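Local coordinates for protein RMD9, mitochondrial (Saccharomyces cerevisiae S288C, PDB 7A9X) that binds a dodecameric RNA motif in the 3'-UTR of mitochondrial mRNAs and takes part in their processing or stability, at residues 342-347 with 365-370. Sequence-based numbering, arbitrary orientation.
Sequences RIWEKA and NTFFTI. With nucleotides of chain B.
Trp344 and Phe367 mark the closest backbone approach of two helical segments, their CA atoms 7.0 Å apart. Residues 342-347 and 365-370 run roughly antiparallel, and this aromatic pair spans the interval between them.

The example shows how a ring stack can carry a contact that a hydrogen bond supplements. The five-membered ring of Trp344 and the ring of Phe367 stack face to face, with centroids 3.8 Å apart and planes only 7° from parallel. The side chains cross at about a right angle: Phe367 CB lies over the pyrrole side, 3.4 Å from Trp344 CD1, while Phe367 CZ reaches the benzo side, 3.8 Å from Trp344 CE3. Both CG atoms stand anti to the backbone N (chi1 175° for Trp344, 171° for Phe367), which brings the two faces together. A hydrogen bond from the indole NE1 to Asn364 OD1, one residue before 365-370, helps, with the stack, to set the turn of the indole; Ile389 of helix 379-396 touches both side chains. With an alanine at Trp344, Phe367 would probably lose the partner over one face, and Asn364 OD1 its indole N-H donor.

Within 365-370, Thr369 OG1 donates a hydrogen bond of 2.6 Å to Asn365 O, which also accepts from Thr369 N on the opposite face of its plane. Asn365 itself meets the RNA, its CG 3.6 Å from C5' of U10 of chain B.

The segments lie in what are inferred to be successive pentatricopeptide repeats, 320-351 and 358-396, so the stack joins adjacent repeats, consistent with the helical-hairpin stacking of an alpha-solenoid that binds single-stranded RNA.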
loop_
_atom_site.group_PDB
_atom_site.type_symbol
_atom_site.label_atom_id
_atom_site.label_comp_id
_atom_site.label_asym_id
_atom_site.label_seq_id
_atom_site.Cartn_x
_atom_site.Cartn_y
_atom_site.Cartn_z
ATOM N N ARG A 342 -0.028 23.577 -0.285
ATOM C CA ARG A 342 -1.227 24.007 -0.998
ATOM C C ARG A 342 -1.909 22.838 -1.700
ATOM O O ARG A 342 -3.142 22.754 -1.720
ATOM C CB ARG A 342 -0.879 25.111 -1.999
ATOM C CG ARG A 342 -0.618 26.464 -1.349
ATOM C CD ARG A 342 -0.422 27.573 -2.378
ATOM N NE ARG A 342 0.929 27.593 -2.934
ATOM C CZ ARG A 342 1.269 27.055 -4.101
ATOM N NH1 ARG A 342 2.525 27.127 -4.523
ATOM N NH2 ARG A 342 0.356 26.447 -4.849
ATOM N N ILE A 343 -1.128 21.928 -2.285
ATOM C CA ILE A 343 -1.723 20.766 -2.939
ATOM C C ILE A 343 -2.347 19.837 -1.905
ATOM O O ILE A 343 -3.437 19.291 -2.116
ATOM C CB ILE A 343 -0.674 20.039 -3.800
ATOM C CG1 ILE A 343 -0.158 20.962 -4.909
ATOM C CG2 ILE A 343 -1.257 18.760 -4.391
ATOM C CD1 ILE A 343 -1.243 21.465 -5.843
ATOM N N TRP A 344 -1.674 19.656 -0.766
ATOM C CA TRP A 344 -2.222 18.826 0.300
ATOM C C TRP A 344 -3.542 19.386 0.815
ATOM O O TRP A 344 -4.471 18.627 1.113
ATOM C CB TRP A 344 -1.208 18.705 1.436
ATOM C CG TRP A 344 -1.720 17.958 2.626
ATOM C CD1 TRP A 344 -1.776 16.605 2.785
ATOM C CD2 TRP A 344 -2.242 18.526 3.833
ATOM N NE1 TRP A 344 -2.302 16.294 4.016
ATOM C CE2 TRP A 344 -2.597 17.456 4.679
ATOM C CE3 TRP A 344 -2.445 19.837 4.280
ATOM C CZ2 TRP A 344 -3.144 17.654 5.945
ATOM C CZ3 TRP A 344 -2.987 20.033 5.538
ATOM C CH2 TRP A 344 -3.331 18.946 6.356
ATOM N N GLU A 345 -3.643 20.714 0.925
ATOM C CA GLU A 345 -4.890 21.324 1.379
ATOM C C GLU A 345 -6.028 21.044 0.407
ATOM O O GLU A 345 -7.150 20.740 0.826
ATOM C CB GLU A 345 -4.711 22.832 1.562
ATOM C CG GLU A 345 -4.122 23.245 2.898
ATOM C CD GLU A 345 -4.076 24.753 3.062
ATOM O OE1 GLU A 345 -4.005 25.459 2.033
ATOM O OE2 GLU A 345 -4.119 25.232 4.216
ATOM N N LYS A 346 -5.757 21.142 -0.897
ATOM C CA LYS A 346 -6.795 20.866 -1.884
ATOM C C LYS A 346 -7.198 19.397 -1.867
ATOM O O LYS A 346 -8.376 19.069 -2.041
ATOM C CB LYS A 346 -6.321 21.283 -3.278
ATOM C CG LYS A 346 -6.154 22.784 -3.450
ATOM C CD LYS A 346 -5.815 23.143 -4.885
ATOM C CE LYS A 346 -5.727 24.648 -5.066
ATOM N NZ LYS A 346 -5.524 25.022 -6.493
ATOM N N ALA A 347 -6.235 18.498 -1.652
ATOM C CA ALA A 347 -6.562 17.077 -1.595
ATOM C C ALA A 347 -7.410 16.754 -0.368
ATOM O O ALA A 347 -8.363 15.971 -0.456
ATOM C CB ALA A 347 -5.283 16.244 -1.601
ATOM N N ASN A 365 0.724 10.640 5.546
ATOM C CA ASN A 365 2.062 10.068 5.663
ATOM C C ASN A 365 3.045 10.798 4.757
ATOM O O ASN A 365 4.127 11.207 5.194
ATOM C CB ASN A 365 2.025 8.578 5.328
ATOM C CG ASN A 365 3.382 7.915 5.467
ATOM O OD1 ASN A 365 4.170 8.265 6.346
ATOM N ND2 ASN A 365 3.663 6.954 4.596
ATOM N N THR A 366 2.679 10.972 3.485
ATOM C CA THR A 366 3.535 11.696 2.553
ATOM C C THR A 366 3.728 13.143 2.989
ATOM O O THR A 366 4.843 13.673 2.925
ATOM C CB THR A 366 2.939 11.635 1.145
ATOM O OG1 THR A 366 2.759 10.267 0.763
ATOM C CG2 THR A 366 3.856 12.319 0.140
ATOM N N PHE A 367 2.656 13.789 3.455
ATOM C CA PHE A 367 2.711 15.212 3.776
ATOM C C PHE A 367 3.577 15.477 5.004
ATOM O O PHE A 367 4.437 16.365 4.988
ATOM C CB PHE A 367 1.296 15.750 3.987
ATOM C CG PHE A 367 1.252 17.149 4.522
ATOM C CD1 PHE A 367 1.691 18.215 3.748
ATOM C CD2 PHE A 367 0.766 17.402 5.795
ATOM C CE1 PHE A 367 1.651 19.509 4.235
ATOM C CE2 PHE A 367 0.721 18.693 6.290
ATOM C CZ PHE A 367 1.166 19.749 5.509
ATOM N N PHE A 368 3.361 14.723 6.084
ATOM C CA PHE A 368 4.116 14.975 7.305
ATOM C C PHE A 368 5.556 14.492 7.205
ATOM O O PHE A 368 6.421 15.008 7.923
ATOM C CB PHE A 368 3.416 14.334 8.503
ATOM C CG PHE A 368 2.207 15.096 8.968
ATOM C CD1 PHE A 368 2.319 16.421 9.360
ATOM C CD2 PHE A 368 0.961 14.492 9.012
ATOM C CE1 PHE A 368 1.207 17.129 9.788
ATOM C CE2 PHE A 368 -0.154 15.195 9.439
ATOM C CZ PHE A 368 -0.031 16.512 9.827
ATOM N N THR A 369 5.834 13.520 6.335
ATOM C CA THR A 369 7.220 13.167 6.050
ATOM C C THR A 369 7.947 14.343 5.411
ATOM O O THR A 369 9.075 14.674 5.795
ATOM C CB THR A 369 7.273 11.934 5.145
ATOM O OG1 THR A 369 6.636 10.832 5.804
ATOM C CG2 THR A 369 8.709 11.559 4.826
ATOM N N ILE A 370 7.297 15.001 4.450
ATOM C CA ILE A 370 7.861 16.206 3.852
ATOM C C ILE A 370 7.911 17.338 4.873
ATOM O O ILE A 370 8.873 18.114 4.907
ATOM C CB ILE A 370 7.055 16.594 2.599
ATOM C CG1 ILE A 370 7.128 15.471 1.560
ATOM C CG2 ILE A 370 7.558 17.907 2.017
ATOM C CD1 ILE A 370 6.161 15.634 0.405
ATOM P P U B 10 2.551 2.947 6.440
ATOM O OP1 U B 10 3.999 3.111 6.153
ATOM O OP2 U B 10 2.018 1.592 6.740
ATOM O "O5'" U B 10 2.183 3.911 7.656
ATOM C "C5'" U B 10 2.757 5.206 7.772
ATOM C "C4'" U B 10 2.381 5.847 9.084
ATOM O "O4'" U B 10 0.937 5.904 9.183
ATOM C "C3'" U B 10 2.825 5.096 10.332
ATOM O "O3'" U B 10 4.145 5.439 10.722
ATOM C "C2'" U B 10 1.776 5.482 11.372
ATOM O "O2'" U B 10 2.105 6.715 11.993
ATOM C "C1'" U B 10 0.525 5.680 10.512
ATOM N N1 U B 10 -0.383 4.509 10.532
ATOM C C2 U B 10 -1.463 4.553 11.394
ATOM O O2 U B 10 -1.683 5.498 12.130
ATOM N N3 U B 10 -2.275 3.446 11.361
ATOM C C4 U B 10 -2.119 2.329 10.567
ATOM O O4 U B 10 -2.936 1.411 10.652
ATOM C C5 U B 10 -0.980 2.361 9.701
ATOM C C6 U B 10 -0.174 3.425 9.711
#